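Local coordinates for protein mannuronan C5-epimerase (Pseudomonas syringae pv. tomato, PDB 4NK6) that converts beta-D-mannuronate residues of periplasmic alginate into alpha-L-guluronate and, within a secretion complex, shields the growing polymer from degradation by AlgL, at residues Asp272-Ser277 against Ile297-Val302; Val321-Ser326 against Thr345-Gly350; Met383-Met388 against Ser423-Gly428. All coordinates share one frame; numbering follows the deposited sequence.

Interaction 1. Residues Asp272-Ser277 against Ile297-Val302; sequences DPHDRS and IISREV
D275 and R300 meet side by side through a salt bridge, D275 OD1 to R300 NH1 at 3.0 Å, the donor lying on the syn side of the carboxylate and the acceptor near the guanidinium plane. The same oxygen takes a second bond: H274 ND1 points at D275 OD1 over 2.9 Å, nearly straight (N-H...O 176°) and in the imidazole plane, but reaches the carboxylate from above its plane. Two donors grip OD1; the ND1 bond restrains the ring's rotation, and R300 steadies the carboxylate. R300 NH1 also sits at that ring's edge, while S299 CB lies over its face in a CH-pi contact, 3.8 Å from the centroid. With S299 OG anti to the backbone N (chi1 178°), the hydroxyl is carried on to D323. R300 NH2 also pairs with D407, and R276 NH1 with E252. Backbone groups are matched in parallel register. S299 N donates to P273 O (3.1 Å), D275 N to S299 O (2.9 Å) and, past the strand ends, R276 N to R300 O (2.8 Å). S277 OG turns back to H274 O and also bonds T253 N. On the buried side, P273 CG rests on I298 CG2 at 3.8 Å. H274 is the inferred proton acceptor, so D275 and R300 would help to orient it. Neighbouring rungs of a right-handed parallel beta-helix, stacked in this way, here carry the inferred active site on their partly exposed face.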
ATOM      1  N   ASP A 272      -2.143   2.067   0.782  1.00 29.36           N
ATOM      2  CA  ASP A 272      -3.546   1.997   0.347  1.00 27.01           C
ATOM      3  C   ASP A 272      -4.038   0.559   0.105  1.00 29.41           C
ATOM      4  O   ASP A 272      -4.339   0.180  -1.036  1.00 26.63           O
ATOM      5  CB  ASP A 272      -3.702   2.854  -0.930  1.00 31.11           C
ATOM      6  CG  ASP A 272      -5.103   2.774  -1.560  1.00 37.20           C
ATOM      7  OD1 ASP A 272      -6.117   2.784  -0.831  1.00 35.48           O
ATOM      8  OD2 ASP A 272      -5.176   2.686  -2.804  1.00 32.98           O
ATOM      9  N   PRO A 273      -4.129  -0.255   1.175  1.00 25.41           N
ATOM     10  CA  PRO A 273      -4.673  -1.613   1.011  1.00 30.03           C
ATOM     11  C   PRO A 273      -6.152  -1.574   0.623  1.00 31.16           C
ATOM     12  O   PRO A 273      -6.868  -0.703   1.096  1.00 31.73           O
ATOM     13  CB  PRO A 273      -4.534  -2.212   2.413  1.00 31.35           C
ATOM     14  CG  PRO A 273      -3.456  -1.406   3.080  1.00 28.35           C
ATOM     15  CD  PRO A 273      -3.693  -0.015   2.564  1.00 27.13           C
ATOM     16  N   HIS A 274      -6.607  -2.516  -0.201  1.00 31.01           N
ATOM     17  CA  HIS A 274      -7.932  -2.406  -0.802  1.00 27.98           C
ATOM     18  C   HIS A 274      -8.627  -3.750  -0.944  1.00 34.31           C
ATOM     19  O   HIS A 274      -7.989  -4.811  -0.926  1.00 28.49           O
ATOM     20  CB  HIS A 274      -7.811  -1.803  -2.216  1.00 29.18           C
ATOM     21  CG  HIS A 274      -8.521  -0.493  -2.393  1.00 31.76           C
ATOM     22  ND1 HIS A 274      -9.828  -0.407  -2.828  1.00 37.04           N
ATOM     23  CD2 HIS A 274      -8.100   0.782  -2.213  1.00 32.66           C
ATOM     24  CE1 HIS A 274     -10.185   0.864  -2.898  1.00 34.88           C
ATOM     25  NE2 HIS A 274      -9.155   1.606  -2.534  1.00 35.98           N
ATOM     26  N   ASP A 275      -9.943  -3.679  -1.110  1.00 29.49           N
ATOM     27  CA  ASP A 275     -10.736  -4.752  -1.710  1.00 29.54           C
ATOM     28  C   ASP A 275     -10.567  -6.135  -1.095  1.00 32.79           C
ATOM     29  O   ASP A 275      -9.954  -7.022  -1.698  1.00 35.39           O
ATOM     30  CB  ASP A 275     -10.465  -4.827  -3.217  1.00 30.89           C
ATOM     31  CG  ASP A 275     -11.075  -3.655  -3.986  1.00 38.25           C
ATOM     32  OD1 ASP A 275     -11.544  -2.680  -3.364  1.00 39.90           O
ATOM     33  OD2 ASP A 275     -11.076  -3.705  -5.222  1.00 48.03           O
ATOM     34  N   ARG A 276     -11.132  -6.315   0.093  1.00 35.06           N
ATOM     35  CA  ARG A 276     -11.219  -7.623   0.728  1.00 32.09           C
ATOM     36  C   ARG A 276      -9.847  -8.223   1.060  1.00 30.83           C
ATOM     37  O   ARG A 276      -9.686  -9.430   1.108  1.00 33.71           O
ATOM     38  CB  ARG A 276     -12.076  -8.579  -0.123  1.00 39.13           C
ATOM     39  CG  ARG A 276     -13.495  -8.038  -0.404  1.00 34.67           C
ATOM     40  CD  ARG A 276     -14.223  -8.789  -1.541  1.00 34.30           C
ATOM     41  NE  ARG A 276     -13.529  -8.646  -2.825  1.00 37.88           N
ATOM     42  CZ  ARG A 276     -13.562  -7.549  -3.584  1.00 40.19           C
ATOM     43  NH1 ARG A 276     -12.905  -7.510  -4.737  1.00 38.53           N
ATOM     44  NH2 ARG A 276     -14.262  -6.489  -3.203  1.00 36.44           N
ATOM     45  N   SER A 277      -8.856  -7.370   1.279  1.00 31.32           N
ATOM     46  CA  SER A 277      -7.602  -7.832   1.853  1.00 33.18           C
ATOM     47  C   SER A 277      -7.850  -8.015   3.354  1.00 35.54           C
ATOM     48  O   SER A 277      -8.782  -7.424   3.906  1.00 34.49           O
ATOM     49  CB  SER A 277      -6.485  -6.816   1.587  1.00 36.53           C
ATOM     50  OG  SER A 277      -6.252  -6.652   0.187  1.00 33.89           O
ATOM     51  N   ILE A 297      -4.677   4.492   4.181  1.00 31.03           N
ATOM     52  CA  ILE A 297      -6.107   4.253   3.999  1.00 26.81           C
ATOM     53  C   ILE A 297      -6.358   2.793   3.639  1.00 28.67           C
ATOM     54  O   ILE A 297      -5.738   2.263   2.732  1.00 31.56           O
ATOM     55  CB  ILE A 297      -6.757   5.208   2.928  1.00 29.87           C
ATOM     56  CG1 ILE A 297      -8.197   4.771   2.618  1.00 31.40           C
ATOM     57  CG2 ILE A 297      -5.924   5.245   1.629  1.00 25.08           C
ATOM     58  CD1 ILE A 297      -9.010   5.740   1.688  1.00 28.49           C
ATOM     59  N   ILE A 298      -7.244   2.134   4.373  1.00 27.40           N
ATOM     60  CA  ILE A 298      -7.716   0.826   3.948  1.00 26.27           C
ATOM     61  C   ILE A 298      -9.159   0.994   3.486  1.00 32.05           C
ATOM     62  O   ILE A 298      -9.949   1.689   4.130  1.00 32.27           O
ATOM     63  CB  ILE A 298      -7.582  -0.235   5.053  1.00 27.41           C
ATOM     64  CG1 ILE A 298      -8.525   0.054   6.228  1.00 29.91           C
ATOM     65  CG2 ILE A 298      -6.129  -0.305   5.549  1.00 27.77           C
ATOM     66  CD1 ILE A 298      -8.386  -0.956   7.368  1.00 28.75           C
ATOM     67  N   SER A 299      -9.494   0.395   2.345  1.00 29.78           N
ATOM     68  CA  SER A 299     -10.781   0.667   1.726  1.00 29.05           C
ATOM     69  C   SER A 299     -11.404  -0.559   1.085  1.00 33.62           C
ATOM     70  O   SER A 299     -10.740  -1.315   0.366  1.00 33.62           O
ATOM     71  CB  SER A 299     -10.647   1.788   0.689  1.00 29.64           C
ATOM     72  OG  SER A 299     -11.884   2.027   0.049  1.00 33.26           O
ATOM     73  N   ARG A 300     -12.690  -0.730   1.361  1.00 31.29           N
ATOM     74  CA  ARG A 300     -13.534  -1.780   0.785  1.00 29.00           C
ATOM     75  C   ARG A 300     -13.285  -3.156   1.370  1.00 33.02           C
ATOM     76  O   ARG A 300     -12.612  -4.002   0.768  1.00 34.85           O
ATOM     77  CB  ARG A 300     -13.525  -1.805  -0.754  1.00 27.73           C
ATOM     78  CG  ARG A 300     -14.645  -2.700  -1.315  1.00 34.57           C
ATOM     79  CD  ARG A 300     -14.803  -2.610  -2.829  1.00 37.76           C
ATOM     80  NE  ARG A 300     -15.369  -1.334  -3.255  1.00 37.86           N
ATOM     81  CZ  ARG A 300     -14.710  -0.417  -3.959  1.00 42.04           C
ATOM     82  NH1 ARG A 300     -13.455  -0.637  -4.338  1.00 37.89           N
ATOM     83  NH2 ARG A 300     -15.318   0.715  -4.306  1.00 38.68           N
ATOM     84  N   GLU A 301     -13.865  -3.364   2.544  1.00 31.01           N
ATOM     85  CA  GLU A 301     -13.756  -4.616   3.285  1.00 32.80           C
ATOM     86  C   GLU A 301     -12.328  -5.059   3.522  1.00 31.23           C
ATOM     87  O   GLU A 301     -11.997  -6.232   3.375  1.00 29.82           O
ATOM     88  CB  GLU A 301     -14.558  -5.728   2.605  1.00 35.17           C
ATOM     89  CG  GLU A 301     -15.994  -5.328   2.318  1.00 38.15           C
ATOM     90  CD  GLU A 301     -16.846  -6.527   1.989  1.00 42.79           C
ATOM     91  OE1 GLU A 301     -16.989  -6.840   0.792  1.00 45.51           O
ATOM     92  OE2 GLU A 301     -17.348  -7.167   2.935  1.00 41.30           O
ATOM     93  N   VAL A 302     -11.468  -4.124   3.890  1.00 36.77           N
ATOM     94  CA  VAL A 302     -10.198  -4.537   4.445  1.00 34.44           C
ATOM     95  C   VAL A 302     -10.480  -4.833   5.911  1.00 36.20           C
ATOM     96  O   VAL A 302     -10.791  -3.929   6.691  1.00 34.73           O
ATOM     97  CB  VAL A 302      -9.109  -3.490   4.248  1.00 30.62           C
ATOM     98  CG1 VAL A 302      -7.790  -4.011   4.808  1.00 27.38           C
ATOM     99  CG2 VAL A 302      -8.963  -3.189   2.763  1.00 29.91           C
TER

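Interaction 2. Residues Val321-Ser326 against Thr345-Gly350; sequences VLDRNS and TLYESG
V321 and Y347 cross obliquely, V321 CG1 lying 3.8 Å from Y347 CD2, on the same side of the parallel strands as D323. With CG anti to the backbone N (chi1 179°), the D323 carboxylate is brought close to the next rung: OD1 approaches Y347 CB at 3.4 Å, and the carboxylate stands almost perpendicular to the phenol ring, the planes 84° apart. D323 OD2 forms a salt bridge to R324 NH1 through its syn lone pair and lies in the guanidinium plane; S299 reaches it too. R324 also pairs with D407. On the reverse side L322 and L346 run side by side, pointing the same way, with L322 CB 3.9 Å from L346 CD2. S349 reaches toward the turn of the preceding rung, its OG accepting S326 N at 3.2 Å and donating to Y347 O. Between the strands, Y347 N donates to L322 O over 2.9 Å, almost straight. A water lies 2.6 Å from D323 OD1 and 2.7 Å from E348 OE1, and probably bridges them. The leucine side is apolar; the V321-D323-Y347 side mixes apolar packing with charge. There the acidic pair is probably offset by R324 beside D323 and by R370, which pairs with E348.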
ATOM      1  N   VAL A 321      -7.253   6.429   7.390  1.00 27.21           N
ATOM      2  CA  VAL A 321      -8.654   6.281   7.003  1.00 25.64           C
ATOM      3  C   VAL A 321      -9.071   4.812   6.952  1.00 30.46           C
ATOM      4  O   VAL A 321      -8.323   3.982   6.446  1.00 31.51           O
ATOM      5  CB  VAL A 321      -8.923   6.945   5.617  1.00 27.47           C
ATOM      6  CG1 VAL A 321     -10.349   6.693   5.150  1.00 27.15           C
ATOM      7  CG2 VAL A 321      -8.651   8.434   5.684  1.00 25.21           C
ATOM      8  N   LEU A 322     -10.247   4.499   7.505  1.00 29.16           N
ATOM      9  CA  LEU A 322     -10.901   3.196   7.313  1.00 29.36           C
ATOM     10  C   LEU A 322     -12.170   3.449   6.502  1.00 29.86           C
ATOM     11  O   LEU A 322     -13.055   4.174   6.954  1.00 31.51           O
ATOM     12  CB  LEU A 322     -11.275   2.554   8.653  1.00 30.58           C
ATOM     13  CG  LEU A 322     -10.191   1.844   9.480  1.00 39.53           C
ATOM     14  CD1 LEU A 322      -8.986   2.719   9.729  1.00 33.29           C
ATOM     15  CD2 LEU A 322     -10.766   1.349  10.806  1.00 36.65           C
ATOM     16  N   ASP A 323     -12.258   2.856   5.312  1.00 25.21           N
ATOM     17  CA  ASP A 323     -13.285   3.239   4.341  1.00 31.93           C
ATOM     18  C   ASP A 323     -14.075   2.037   3.820  1.00 33.28           C
ATOM     19  O   ASP A 323     -13.541   0.923   3.724  1.00 31.88           O
ATOM     20  CB  ASP A 323     -12.618   3.970   3.167  1.00 36.28           C
ATOM     21  CG  ASP A 323     -13.607   4.403   2.085  1.00 33.69           C
ATOM     22  OD1 ASP A 323     -14.609   5.065   2.410  1.00 30.51           O
ATOM     23  OD2 ASP A 323     -13.376   4.080   0.903  1.00 34.72           O
ATOM     24  N   ARG A 324     -15.342   2.271   3.485  1.00 34.82           N
ATOM     25  CA  ARG A 324     -16.160   1.291   2.756  1.00 34.04           C
ATOM     26  C   ARG A 324     -16.228  -0.090   3.411  1.00 36.98           C
ATOM     27  O   ARG A 324     -15.739  -1.083   2.858  1.00 32.70           O
ATOM     28  CB  ARG A 324     -15.691   1.176   1.298  1.00 33.95           C
ATOM     29  CG  ARG A 324     -16.115   2.361   0.422  1.00 35.24           C
ATOM     30  CD  ARG A 324     -15.535   2.309  -0.995  1.00 35.95           C
ATOM     31  NE  ARG A 324     -16.226   3.234  -1.899  1.00 37.75           N
ATOM     32  CZ  ARG A 324     -16.012   4.549  -1.936  1.00 40.76           C
ATOM     33  NH1 ARG A 324     -15.125   5.105  -1.118  1.00 33.19           N
ATOM     34  NH2 ARG A 324     -16.687   5.312  -2.791  1.00 38.80           N
ATOM     35  N   ASN A 325     -16.836  -0.142   4.591  1.00 34.04           N
ATOM     36  CA  ASN A 325     -17.143  -1.407   5.248  1.00 30.22           C
ATOM     37  C   ASN A 325     -15.891  -2.235   5.573  1.00 31.69           C
ATOM     38  O   ASN A 325     -15.884  -3.466   5.453  1.00 32.61           O
ATOM     39  CB  ASN A 325     -18.161  -2.202   4.409  1.00 29.45           C
ATOM     40  CG  ASN A 325     -18.845  -3.298   5.200  1.00 41.31           C
ATOM     41  OD1 ASN A 325     -18.933  -3.229   6.427  1.00 42.51           O
ATOM     42  ND2 ASN A 325     -19.339  -4.322   4.495  1.00 39.33           N
ATOM     43  N   SER A 326     -14.833  -1.543   5.986  1.00 33.05           N
ATOM     44  CA  SER A 326     -13.626  -2.185   6.491  1.00 29.06           C
ATOM     45  C   SER A 326     -13.763  -2.374   7.997  1.00 33.31           C
ATOM     46  O   SER A 326     -13.751  -1.396   8.751  1.00 34.98           O
ATOM     47  CB  SER A 326     -12.396  -1.331   6.173  1.00 29.75           C
ATOM     48  OG  SER A 326     -12.179  -1.264   4.773  1.00 30.74           O
ATOM     49  N   THR A 345     -10.089   9.210  10.070  1.00 27.87           N
ATOM     50  CA  THR A 345     -11.465   9.290   9.589  1.00 27.79           C
ATOM     51  C   THR A 345     -12.027   7.890   9.356  1.00 28.93           C
ATOM     52  O   THR A 345     -11.404   7.085   8.673  1.00 29.37           O
ATOM     53  CB  THR A 345     -11.564  10.072   8.266  1.00 28.50           C
ATOM     54  OG1 THR A 345     -10.757  11.254   8.330  1.00 31.35           O
ATOM     55  CG2 THR A 345     -13.028  10.456   7.968  1.00 27.68           C
ATOM     56  N   LEU A 346     -13.197   7.604   9.927  1.00 30.18           N
ATOM     57  CA  LEU A 346     -13.907   6.369   9.622  1.00 31.18           C
ATOM     58  C   LEU A 346     -15.107   6.679   8.738  1.00 33.01           C
ATOM     59  O   LEU A 346     -15.985   7.458   9.108  1.00 29.83           O
ATOM     60  CB  LEU A 346     -14.381   5.652  10.889  1.00 34.87           C
ATOM     61  CG  LEU A 346     -13.374   5.275  11.989  1.00 41.06           C
ATOM     62  CD1 LEU A 346     -13.832   4.023  12.681  1.00 39.50           C
ATOM     63  CD2 LEU A 346     -11.957   5.114  11.501  1.00 36.09           C
ATOM     64  N   TYR A 347     -15.123   6.068   7.563  1.00 30.29           N
ATOM     65  CA  TYR A 347     -16.191   6.250   6.604  1.00 26.67           C
ATOM     66  C   TYR A 347     -16.932   4.923   6.439  1.00 30.49           C
ATOM     67  O   TYR A 347     -16.379   3.977   5.859  1.00 30.34           O
ATOM     68  CB  TYR A 347     -15.599   6.595   5.243  1.00 28.97           C
ATOM     69  CG  TYR A 347     -15.073   8.000   5.032  1.00 34.45           C
ATOM     70  CD1 TYR A 347     -15.857   9.120   5.291  1.00 33.62           C
ATOM     71  CD2 TYR A 347     -13.801   8.200   4.508  1.00 35.01           C
ATOM     72  CE1 TYR A 347     -15.373  10.403   5.044  1.00 26.70           C
ATOM     73  CE2 TYR A 347     -13.313   9.467   4.269  1.00 34.84           C
ATOM     74  CZ  TYR A 347     -14.100  10.562   4.533  1.00 33.67           C
ATOM     75  OH  TYR A 347     -13.593  11.820   4.278  1.00 39.53           O
ATOM     76  N   GLU A 348     -18.167   4.857   6.934  1.00 30.57           N
ATOM     77  CA  GLU A 348     -19.027   3.692   6.731  1.00 33.64           C
ATOM     78  C   GLU A 348     -18.303   2.385   7.065  1.00 35.36           C
ATOM     79  O   GLU A 348     -18.384   1.408   6.318  1.00 33.17           O
ATOM     80  CB  GLU A 348     -19.537   3.653   5.285  1.00 31.98           C
ATOM     81  CG  GLU A 348     -20.478   4.808   4.911  1.00 34.90           C
ATOM     82  CD  GLU A 348     -19.769   6.161   4.801  1.00 34.62           C
ATOM     83  OE1 GLU A 348     -18.755   6.261   4.078  1.00 37.12           O
ATOM     84  OE2 GLU A 348     -20.230   7.130   5.433  1.00 36.53           O
ATOM     85  N   SER A 349     -17.561   2.394   8.166  1.00 34.43           N
ATOM     86  CA  SER A 349     -16.717   1.260   8.541  1.00 33.60           C
ATOM     87  C   SER A 349     -16.851   1.007  10.038  1.00 35.69           C
ATOM     88  O   SER A 349     -16.112   1.587  10.848  1.00 33.41           O
ATOM     89  CB  SER A 349     -15.248   1.538   8.191  1.00 33.48           C
ATOM     90  OG  SER A 349     -15.046   1.562   6.785  1.00 33.05           O
ATOM     91  N   GLY A 350     -17.800   0.146  10.398  1.00 35.44           N
ATOM     92  CA  GLY A 350     -18.124  -0.109  11.790  1.00 32.98           C
ATOM     93  C   GLY A 350     -17.317  -1.227  12.427  1.00 34.49           C
ATOM     94  O   GLY A 350     -16.501  -1.862  11.765  1.00 34.66           O
TER
HETATM   95  O   HOH W   1     -17.167   4.686   2.598  1.00 32.64           O
HETATM   96  O   HOH W   2     -19.432  -1.231   8.294  1.00 41.24           O

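Interaction 3. Residues Met383-Met388 against Ser423-Gly428; sequences MANGLM and SSNGSG
N385 and N425 lie side by side with their amides nearly coplanar, 6° apart. N425 OD1 accepts twice from N385 of the preceding coil, from N385 ND2 at 3.0 Å and from N385 N at 3.0 Å, a two-pronged grip that fixes the carboxamide. Both CG atoms lie anti to the carbonyl carbon (chi1 near -60°), on similar backbones, which lets the amides run alongside each other. Backbone bonds continue the pairing before and after them: A384 N donates to S423 O, G426 N to N385 O (2.8 Å) and S427 N to L387 O (2.7 Å), the last from above the carbonyl plane. G426, without a CB, lets G386 O approach its CA to 3.3 Å. Methionines lie at the two ends. M383 CG approaches S423 OG to 3.3 Å, while M388 bends at chi2 (-67°), with its SD 3.4 Å from S427 O. L387 CD2 comes equally near S427 OG, and a water joins this hydroxyl to G386 O. Farther out, N385 ND2 also donates to V359 O and N385 OD1 accepts from N362 N, while N425 ND2 donates to A382 O and S423 OG bonds E421. The paired asparagines are consistent with an asparagine ladder, as known in parallel beta-helices. These turns, on the surface, link strand 381-383 to strand 388-393 and strand 421-423 to strand 430-432, pairing the same corner of successive coils.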
ATOM      1  N   MET A 383      -5.631  16.026  20.960  1.00 34.12           N
ATOM      2  CA  MET A 383      -5.267  17.318  21.501  1.00 38.57           C
ATOM      3  C   MET A 383      -4.874  18.302  20.423  1.00 33.74           C
ATOM      4  O   MET A 383      -4.191  17.942  19.462  1.00 34.36           O
ATOM      5  CB  MET A 383      -4.097  17.164  22.473  1.00 40.50           C
ATOM      6  CG  MET A 383      -4.489  16.740  23.878  1.00 50.85           C
ATOM      7  SD  MET A 383      -3.153  17.110  25.047  1.00 71.27           S
ATOM      8  CE  MET A 383      -3.141  18.906  25.001  1.00 71.66           C
ATOM      9  N   ALA A 384      -5.306  19.542  20.601  1.00 30.31           N
ATOM     10  CA  ALA A 384      -4.831  20.653  19.789  1.00 37.51           C
ATOM     11  C   ALA A 384      -5.195  20.524  18.314  1.00 37.31           C
ATOM     12  O   ALA A 384      -4.554  21.131  17.465  1.00 36.35           O
ATOM     13  CB  ALA A 384      -3.306  20.834  19.959  1.00 37.77           C
ATOM     14  N   ASN A 385      -6.216  19.730  18.010  1.00 34.99           N
ATOM     15  CA  ASN A 385      -6.712  19.665  16.647  1.00 35.59           C
ATOM     16  C   ASN A 385      -7.476  20.928  16.337  1.00 31.35           C
ATOM     17  O   ASN A 385      -8.017  21.564  17.240  1.00 34.55           O
ATOM     18  CB  ASN A 385      -7.570  18.416  16.436  1.00 34.72           C
ATOM     19  CG  ASN A 385      -6.773  17.139  16.640  1.00 28.50           C
ATOM     20  OD1 ASN A 385      -5.989  16.744  15.778  1.00 30.83           O
ATOM     21  ND2 ASN A 385      -6.946  16.503  17.795  1.00 29.84           N
ATOM     22  N   GLY A 386      -7.515  21.302  15.065  1.00 29.77           N
ATOM     23  CA  GLY A 386      -8.119  22.564  14.670  1.00 30.89           C
ATOM     24  C   GLY A 386      -9.609  22.617  14.950  1.00 31.08           C
ATOM     25  O   GLY A 386     -10.158  23.674  15.260  1.00 33.88           O
ATOM     26  N   LEU A 387     -10.286  21.482  14.840  1.00 29.33           N
ATOM     27  CA  LEU A 387     -11.735  21.484  15.059  1.00 34.81           C
ATOM     28  C   LEU A 387     -12.111  20.671  16.306  1.00 37.62           C
ATOM     29  O   LEU A 387     -11.720  21.040  17.417  1.00 38.30           O
ATOM     30  CB  LEU A 387     -12.494  21.041  13.796  1.00 32.00           C
ATOM     31  CG  LEU A 387     -12.290  21.995  12.607  1.00 34.96           C
ATOM     32  CD1 LEU A 387     -12.859  21.416  11.312  1.00 32.97           C
ATOM     33  CD2 LEU A 387     -12.878  23.410  12.875  1.00 33.37           C
ATOM     34  N   MET A 388     -12.856  19.582  16.140  1.00 32.79           N
ATOM     35  CA  MET A 388     -13.256  18.777  17.298  1.00 31.70           C
ATOM     36  C   MET A 388     -12.188  17.743  17.625  1.00 32.04           C
ATOM     37  O   MET A 388     -11.433  17.312  16.747  1.00 32.56           O
ATOM     38  CB  MET A 388     -14.590  18.063  17.057  1.00 35.06           C
ATOM     39  CG  MET A 388     -15.778  18.976  16.862  1.00 39.10           C
ATOM     40  SD  MET A 388     -16.205  19.905  18.347  1.00 37.82           S
ATOM     41  CE  MET A 388     -17.615  20.830  17.728  1.00 37.89           C
ATOM     42  N   SER A 423      -8.481  17.418  24.716  1.00 37.15           N
ATOM     43  CA  SER A 423      -8.225  18.756  25.252  1.00 41.16           C
ATOM     44  C   SER A 423      -7.553  19.705  24.267  1.00 37.54           C
ATOM     45  O   SER A 423      -6.897  19.269  23.323  1.00 38.22           O
ATOM     46  CB  SER A 423      -7.426  18.671  26.557  1.00 54.24           C
ATOM     47  OG  SER A 423      -6.184  18.036  26.348  1.00 61.59           O
ATOM     48  N   SER A 424      -7.764  21.002  24.482  1.00 36.08           N
ATOM     49  CA  SER A 424      -7.177  22.062  23.651  1.00 38.54           C
ATOM     50  C   SER A 424      -7.588  22.022  22.181  1.00 37.65           C
ATOM     51  O   SER A 424      -6.920  22.617  21.341  1.00 36.08           O
ATOM     52  CB  SER A 424      -5.647  22.054  23.745  1.00 44.55           C
ATOM     53  OG  SER A 424      -5.218  22.124  25.086  1.00 50.53           O
ATOM     54  N   ASN A 425      -8.686  21.340  21.866  1.00 31.13           N
ATOM     55  CA  ASN A 425      -9.156  21.299  20.477  1.00 31.76           C
ATOM     56  C   ASN A 425      -9.889  22.579  20.117  1.00 37.58           C
ATOM     57  O   ASN A 425     -10.558  23.181  20.961  1.00 41.81           O
ATOM     58  CB  ASN A 425     -10.015  20.057  20.216  1.00 29.13           C
ATOM     59  CG  ASN A 425      -9.247  18.768  20.449  1.00 32.23           C
ATOM     60  OD1 ASN A 425      -8.391  18.389  19.644  1.00 32.44           O
ATOM     61  ND2 ASN A 425      -9.538  18.088  21.557  1.00 28.37           N
ATOM     62  N   GLY A 426      -9.734  23.012  18.872  1.00 35.36           N
ATOM     63  CA  GLY A 426     -10.235  24.308  18.454  1.00 34.35           C
ATOM     64  C   GLY A 426     -11.728  24.507  18.644  1.00 38.66           C
ATOM     65  O   GLY A 426     -12.153  25.583  19.051  1.00 36.81           O
ATOM     66  N   SER A 427     -12.527  23.476  18.367  1.00 33.67           N
ATOM     67  CA  SER A 427     -13.985  23.632  18.395  1.00 38.12           C
ATOM     68  C   SER A 427     -14.662  22.946  19.584  1.00 34.95           C
ATOM     69  O   SER A 427     -15.881  23.017  19.735  1.00 39.16           O
ATOM     70  CB  SER A 427     -14.608  23.140  17.077  1.00 35.44           C
ATOM     71  OG  SER A 427     -14.155  23.918  15.982  1.00 41.66           O
ATOM     72  N   GLY A 428     -13.876  22.298  20.433  1.00 31.04           N
ATOM     73  CA  GLY A 428     -14.420  21.618  21.595  1.00 30.67           C
ATOM     74  C   GLY A 428     -13.966  20.174  21.609  1.00 31.07           C
ATOM     75  O   GLY A 428     -13.478  19.674  20.593  1.00 29.64           O
TER
HETATM   76  O   HOH W   3     -12.565  25.860  15.574  1.00 59.94           O

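All three contacts stack one coil of the right-handed beta-helix on the next, and they follow in series along the chain. Interactions 1 and 2 share a face: strands 269-274, 296-299, 320-323 and 344-347 are consecutive neighbours, and the two centres lie 10 Å apart. They touch directly, through S299 OG to D323 OD2 at 2.7 Å and I298 O to D323 N at 2.8 Å, both probable hydrogen bonds. R324 of interaction 2 has its side chain about 6 Å from that of H274, extending the charged face around the inferred active site. Interaction 3 lies toward the C-terminal end, its centre 22 Å from that of interaction 2 and 29 Å from that of interaction 1, at turns away from the inferred active site.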